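Local atomic coordinates of PKS (Streptomyces sp. CNQ431, PDB entry 5YDA), a protein that is the acyltransferase domain of a splenocin polyketide synthase, a broadly selective enzyme that probably loads acyl building blocks for chain assembly. Residues A[357-362]-A[381-386]; A[101-106]-A[391-396]. All coordinates share one frame; numbering follows the deposited sequence.

Contact 1: residues A[357-362]-A[381-386]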
loop_
_atom_site.group_PDB
_atom_site.type_symbol
_atom_site.label_atom_id
_atom_site.label_comp_id
_atom_site.label_asym_id
_atom_site.label_seq_id
_atom_site.Cartn_x
_atom_site.Cartn_y
_atom_site.Cartn_z
ATOM N N ASP A 357 -2.428 3.533 16.248
ATOM C CA ASP A 357 -1.832 2.634 17.229
ATOM C C ASP A 357 -1.134 1.463 16.549
ATOM O O ASP A 357 -0.037 1.056 16.960
ATOM C CB ASP A 357 -2.901 2.126 18.195
ATOM C CG ASP A 357 -3.476 3.230 19.049
ATOM O OD1 ASP A 357 -2.745 4.208 19.322
ATOM O OD2 ASP A 357 -4.661 3.131 19.434
ATOM N N GLY A 358 -1.760 0.896 15.514
ATOM C CA GLY A 358 -1.125 -0.194 14.796
ATOM C C GLY A 358 0.227 0.193 14.226
ATOM O O GLY A 358 1.184 -0.580 14.305
ATOM N N ILE A 359 0.325 1.401 13.648
ATOM C CA ILE A 359 1.599 1.868 13.100
ATOM C C ILE A 359 2.654 1.975 14.201
ATOM O O ILE A 359 3.818 1.601 14.008
ATOM C CB ILE A 359 1.404 3.213 12.372
ATOM C CG1 ILE A 359 0.908 2.977 10.961
ATOM C CG2 ILE A 359 2.705 3.932 12.265
ATOM C CD1 ILE A 359 1.965 2.343 10.077
ATOM N N ALA A 360 2.265 2.470 15.378
ATOM C CA ALA A 360 3.229 2.592 16.472
ATOM C C ALA A 360 3.697 1.224 16.971
ATOM O O ALA A 360 4.883 1.040 17.269
ATOM C CB ALA A 360 2.623 3.406 17.614
ATOM N N ALA A 361 2.788 0.253 17.071
ATOM C CA ALA A 361 3.206 -1.088 17.478
ATOM C C ALA A 361 4.140 -1.708 16.448
ATOM O O ALA A 361 5.140 -2.342 16.805
ATOM C CB ALA A 361 1.992 -1.986 17.685
ATOM N N LEU A 362 3.815 -1.546 15.163
ATOM C CA LEU A 362 4.675 -2.052 14.103
ATOM C C LEU A 362 6.068 -1.461 14.214
ATOM O O LEU A 362 7.070 -2.178 14.136
ATOM C CB LEU A 362 4.059 -1.706 12.754
ATOM C CG LEU A 362 4.610 -2.318 11.487
ATOM C CD1 LEU A 362 3.805 -3.578 11.225
ATOM C CD2 LEU A 362 4.444 -1.342 10.344
ATOM N N LYS A 381 1.591 8.996 4.676
ATOM C CA LYS A 381 1.410 10.259 5.398
ATOM C C LYS A 381 0.951 10.017 6.830
ATOM O O LYS A 381 1.435 10.674 7.763
ATOM C CB LYS A 381 0.404 11.160 4.680
ATOM C CG LYS A 381 0.866 11.797 3.374
ATOM C CD LYS A 381 -0.376 12.184 2.555
ATOM C CE LYS A 381 -0.324 13.572 1.956
ATOM N NZ LYS A 381 0.543 13.701 0.768
ATOM N N LEU A 382 0.010 9.086 7.024
ATOM C CA LEU A 382 -0.432 8.764 8.378
ATOM C C LEU A 382 0.730 8.248 9.219
ATOM O O LEU A 382 0.872 8.618 10.395
ATOM C CB LEU A 382 -1.563 7.730 8.340
ATOM C CG LEU A 382 -2.821 8.090 7.533
ATOM C CD1 LEU A 382 -3.755 6.853 7.419
ATOM C CD2 LEU A 382 -3.554 9.332 8.139
ATOM N N ALA A 383 1.579 7.397 8.626
ATOM C CA ALA A 383 2.722 6.852 9.354
ATOM C C ALA A 383 3.719 7.948 9.707
ATOM O O ALA A 383 4.244 7.974 10.824
ATOM C CB ALA A 383 3.400 5.750 8.530
ATOM N N ARG A 384 3.995 8.862 8.769
ATOM C CA ARG A 384 4.916 9.955 9.064
ATOM C C ARG A 384 4.374 10.838 10.186
ATOM O O ARG A 384 5.132 11.275 11.056
ATOM C CB ARG A 384 5.182 10.782 7.803
ATOM C CG ARG A 384 6.004 10.074 6.730
ATOM C CD ARG A 384 6.827 11.080 5.968
ATOM N NE ARG A 384 7.336 10.572 4.691
ATOM C CZ ARG A 384 6.681 10.616 3.526
ATOM N NH1 ARG A 384 7.275 10.126 2.453
ATOM N NH2 ARG A 384 5.446 11.146 3.414
ATOM N N ALA A 385 3.065 11.104 10.184
ATOM C CA ALA A 385 2.471 11.908 11.249
ATOM C C ALA A 385 2.590 11.210 12.599
ATOM O O ALA A 385 2.965 11.834 13.596
ATOM C CB ALA A 385 1.002 12.212 10.936
ATOM N N ARG A 386 2.289 9.910 12.651
ATOM C CA ARG A 386 2.329 9.205 13.928
ATOM C C ARG A 386 3.757 8.971 14.412
ATOM O O ARG A 386 3.995 8.923 15.622
ATOM C CB ARG A 386 1.597 7.864 13.817
ATOM C CG ARG A 386 1.576 7.060 15.119
ATOM C CD ARG A 386 0.953 7.878 16.276
ATOM N NE ARG A 386 0.822 7.078 17.491
ATOM C CZ ARG A 386 1.823 6.832 18.339
ATOM N NH1 ARG A 386 3.040 7.327 18.111
ATOM N NH2 ARG A 386 1.618 6.081 19.417
HETATM O O HOH W 1 -1.516 6.428 18.152
HETATM O O HOH W 2 -0.394 4.150 20.572
#
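The guanidinium of Arg386 lies flat beneath the methyl of Ala360, which sits over one of its faces but is shifted toward the rim. Ala360 CB is 3.4 Å from Arg386 NH2 and 3.6 Å from Arg386 CZ, so the methyl presses on the NH2 side of the group. Arg386 reaches it by leaving its helix with CG anti to the backbone N (chi1 -179°) and then bending at chi2 (56°), which carries the planar end across the side of helix 355-366, over Ala360. Two waters meet that end in its own plane and hand it on to Asp357, one helical turn before Ala360. One accepts from Arg386 NH2 at 3.0 Å and donates to Asp357 OD1 at 2.7 Å; the other joins Arg386 NE to the same carboxylate oxygen, but this second link is doubtful because its NE end is too short. Asp357 OD1 and Arg386 NH2 themselves stay 4.7 Å apart, which makes this a water-separated pairing of opposite charges. Both helices belong to the alpha/beta core of the acyltransferase domain: helix 355-366 leads into strand 369-372, and helix 378-387 is the helical connection of a beta-alpha-beta crossover from that strand to its parallel neighbour 394-395. Their axes pass at a signed angle of -70°. Nearer the sheet the contact turns apolar. Ile359 points at the second helix, where its CD1 rests 4.0 Å from Ala383 CB and its CG2 lies 4.1 Å from Ala383 CA; the small alanine lets the branched side chain approach the helix backbone. Below them, Ile359 also touches Leu115 of strand 112-116, while Ala383 and Leu362 share Leu370 of strand 369-372.

Contact 2: residues A[101-106]-A[391-396]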
loop_
_atom_site.group_PDB
_atom_site.type_symbol
_atom_site.label_atom_id
_atom_site.label_comp_id
_atom_site.label_asym_id
_atom_site.label_seq_id
_atom_site.Cartn_x
_atom_site.Cartn_y
_atom_site.Cartn_z
ATOM N N ALA A 101 19.122 10.020 -0.566
ATOM C CA ALA A 101 17.772 10.192 -0.050
ATOM C C ALA A 101 17.425 9.314 1.145
ATOM O O ALA A 101 16.391 9.563 1.772
ATOM C CB ALA A 101 16.736 9.935 -1.160
ATOM N N VAL A 102 18.223 8.301 1.469
ATOM C CA VAL A 102 17.987 7.487 2.660
ATOM C C VAL A 102 19.249 7.536 3.508
ATOM O O VAL A 102 20.340 7.868 3.009
ATOM C CB VAL A 102 17.588 6.034 2.301
ATOM C CG1 VAL A 102 16.223 6.001 1.615
ATOM C CG2 VAL A 102 18.648 5.375 1.449
ATOM N N PRO A 103 19.138 7.245 4.803
ATOM C CA PRO A 103 20.328 7.175 5.656
ATOM C C PRO A 103 21.239 6.050 5.203
ATOM O O PRO A 103 20.805 5.163 4.450
ATOM C CB PRO A 103 19.749 6.884 7.050
ATOM C CG PRO A 103 18.306 7.263 6.961
ATOM C CD PRO A 103 17.900 6.989 5.563
ATOM N N PRO A 104 22.504 6.051 5.631
ATOM C CA PRO A 104 23.367 4.896 5.362
ATOM C C PRO A 104 22.751 3.642 5.951
ATOM O O PRO A 104 22.032 3.699 6.947
ATOM C CB PRO A 104 24.688 5.259 6.053
ATOM C CG PRO A 104 24.343 6.372 7.006
ATOM C CD PRO A 104 23.205 7.109 6.379
ATOM N N VAL A 105 23.015 2.505 5.307
ATOM C CA VAL A 105 22.326 1.261 5.653
ATOM C C VAL A 105 22.728 0.828 7.059
ATOM O O VAL A 105 23.863 1.087 7.486
ATOM C CB VAL A 105 22.615 0.153 4.628
ATOM C CG1 VAL A 105 22.532 0.712 3.225
ATOM C CG2 VAL A 105 23.973 -0.475 4.876
ATOM N N PRO A 106 21.841 0.191 7.814
ATOM C CA PRO A 106 22.210 -0.262 9.158
ATOM C C PRO A 106 23.235 -1.382 9.087
ATOM O O PRO A 106 23.419 -2.027 8.050
ATOM C CB PRO A 106 20.887 -0.759 9.754
ATOM C CG PRO A 106 19.807 -0.284 8.802
ATOM C CD PRO A 106 20.452 -0.153 7.468
ATOM N N GLY A 391 12.241 9.275 12.407
ATOM C CA GLY A 391 12.846 9.095 11.109
ATOM C C GLY A 391 12.523 7.789 10.385
ATOM O O GLY A 391 13.437 7.074 9.981
ATOM N N PRO A 392 11.245 7.464 10.165
ATOM C CA PRO A 392 10.946 6.263 9.376
ATOM C C PRO A 392 11.407 6.452 7.936
ATOM O O PRO A 392 11.401 7.563 7.405
ATOM C CB PRO A 392 9.421 6.149 9.462
ATOM C CG PRO A 392 8.993 7.558 9.484
ATOM C CD PRO A 392 10.033 8.279 10.356
ATOM N N VAL A 393 11.862 5.366 7.325
ATOM C CA VAL A 393 12.090 5.330 5.887
ATOM C C VAL A 393 10.832 4.769 5.249
ATOM O O VAL A 393 10.350 3.700 5.644
ATOM C CB VAL A 393 13.317 4.485 5.523
ATOM C CG1 VAL A 393 13.537 4.481 4.003
ATOM C CG2 VAL A 393 14.544 5.001 6.234
ATOM N N THR A 394 10.270 5.506 4.300
ATOM C CA THR A 394 9.043 5.090 3.650
ATOM C C THR A 394 9.312 4.971 2.164
ATOM O O THR A 394 10.177 5.662 1.610
ATOM C CB THR A 394 7.859 6.065 3.911
ATOM O OG1 THR A 394 8.119 7.343 3.316
ATOM C CG2 THR A 394 7.626 6.239 5.408
ATOM N N VAL A 395 8.599 4.046 1.542
ATOM C CA VAL A 395 8.762 3.749 0.130
ATOM C C VAL A 395 7.382 3.662 -0.474
ATOM O O VAL A 395 6.491 3.005 0.076
ATOM C CB VAL A 395 9.518 2.433 -0.118
ATOM C CG1 VAL A 395 9.476 2.085 -1.614
ATOM C CG2 VAL A 395 10.942 2.526 0.402
ATOM N N THR A 396 7.212 4.315 -1.595
ATOM C CA THR A 396 5.950 4.338 -2.290
ATOM C C THR A 396 6.090 3.518 -3.566
ATOM O O THR A 396 7.173 3.406 -4.144
ATOM C CB THR A 396 5.543 5.799 -2.524
ATOM O OG1 THR A 396 4.297 6.024 -1.864
ATOM C CG2 THR A 396 5.456 6.150 -3.967
#
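Beside strand 394-395, which runs parallel to 369-372 at the edge of the mixed six-stranded sheet, the connecting loop from helix 88-97 to strand 112-116 passes close enough for Val102 and Pro103 to touch Val393. Val393 supplies both of its methyls, one to each partner. Its CG1 meets Val102 CG1 at 3.9 Å, and its CG2 meets Pro103 CD at 4.0 Å, so the fork of the valine faces two consecutive residues of the loop. With CG1 placed anti to the backbone N (chi1 -179°), Val393 spreads these two branches toward the loop. The side chains of Val102 and Val393 cross at about a right angle and meet through single methyls, whereas the proline ring and Val393 slide past one another in opposite directions, the ring offering the carbon next to its nitrogen. This is a light, wholly apolar touch: the two segments bury just 94 Å² between them, and the closest pair of CA atoms, Val102 CA and Val393 CA, is 7.1 Å apart. From Pro103 through Pro106 the loop keeps polyproline II-like backbone angles, an extended form suited to a run so rich in proline. The backbone of Val105 is hydrogen-bonded to Arg78, next to strand 79-85, while Val102 also leans on Ser420 of helix 407-420. On the other side, backbone hydrogen bonds from Val393 and Val395 to Leu370 tie the segment to strand 369-372. The loop therefore bridges the acyltransferase core and the small alpha/beta unit whose sheet is strands 32-38 and 79-85. Such packing of a connecting segment against the sheet edge is consistent with the linker region that joins ketosynthase and acyltransferase domains in modular polyketide synthases.

How the contacts relate
Contact 1 is partly buried and joins two helices over the sheet; contact 2 lies at the surface, where a proline-rich loop brushes the sheet's edge. Contact 1 combines apolar packing near the strands with a water-bridged charged pair at its outer side, whereas contact 2 has methyls and a ring carbon alone. They meet through one beta-alpha-beta unit, since helix 378-387 is followed by strand 394-395; strand 369-372 serves both, packed under the helices in contact 1 and hydrogen-bonded beside Val393 in contact 2. Arg384 NH1 packs 3.0 Å from Thr394 OG1, although the contact centres are about 16 Å apart. Along the chain, contact 1 is nested within the loop that contact 2 closes.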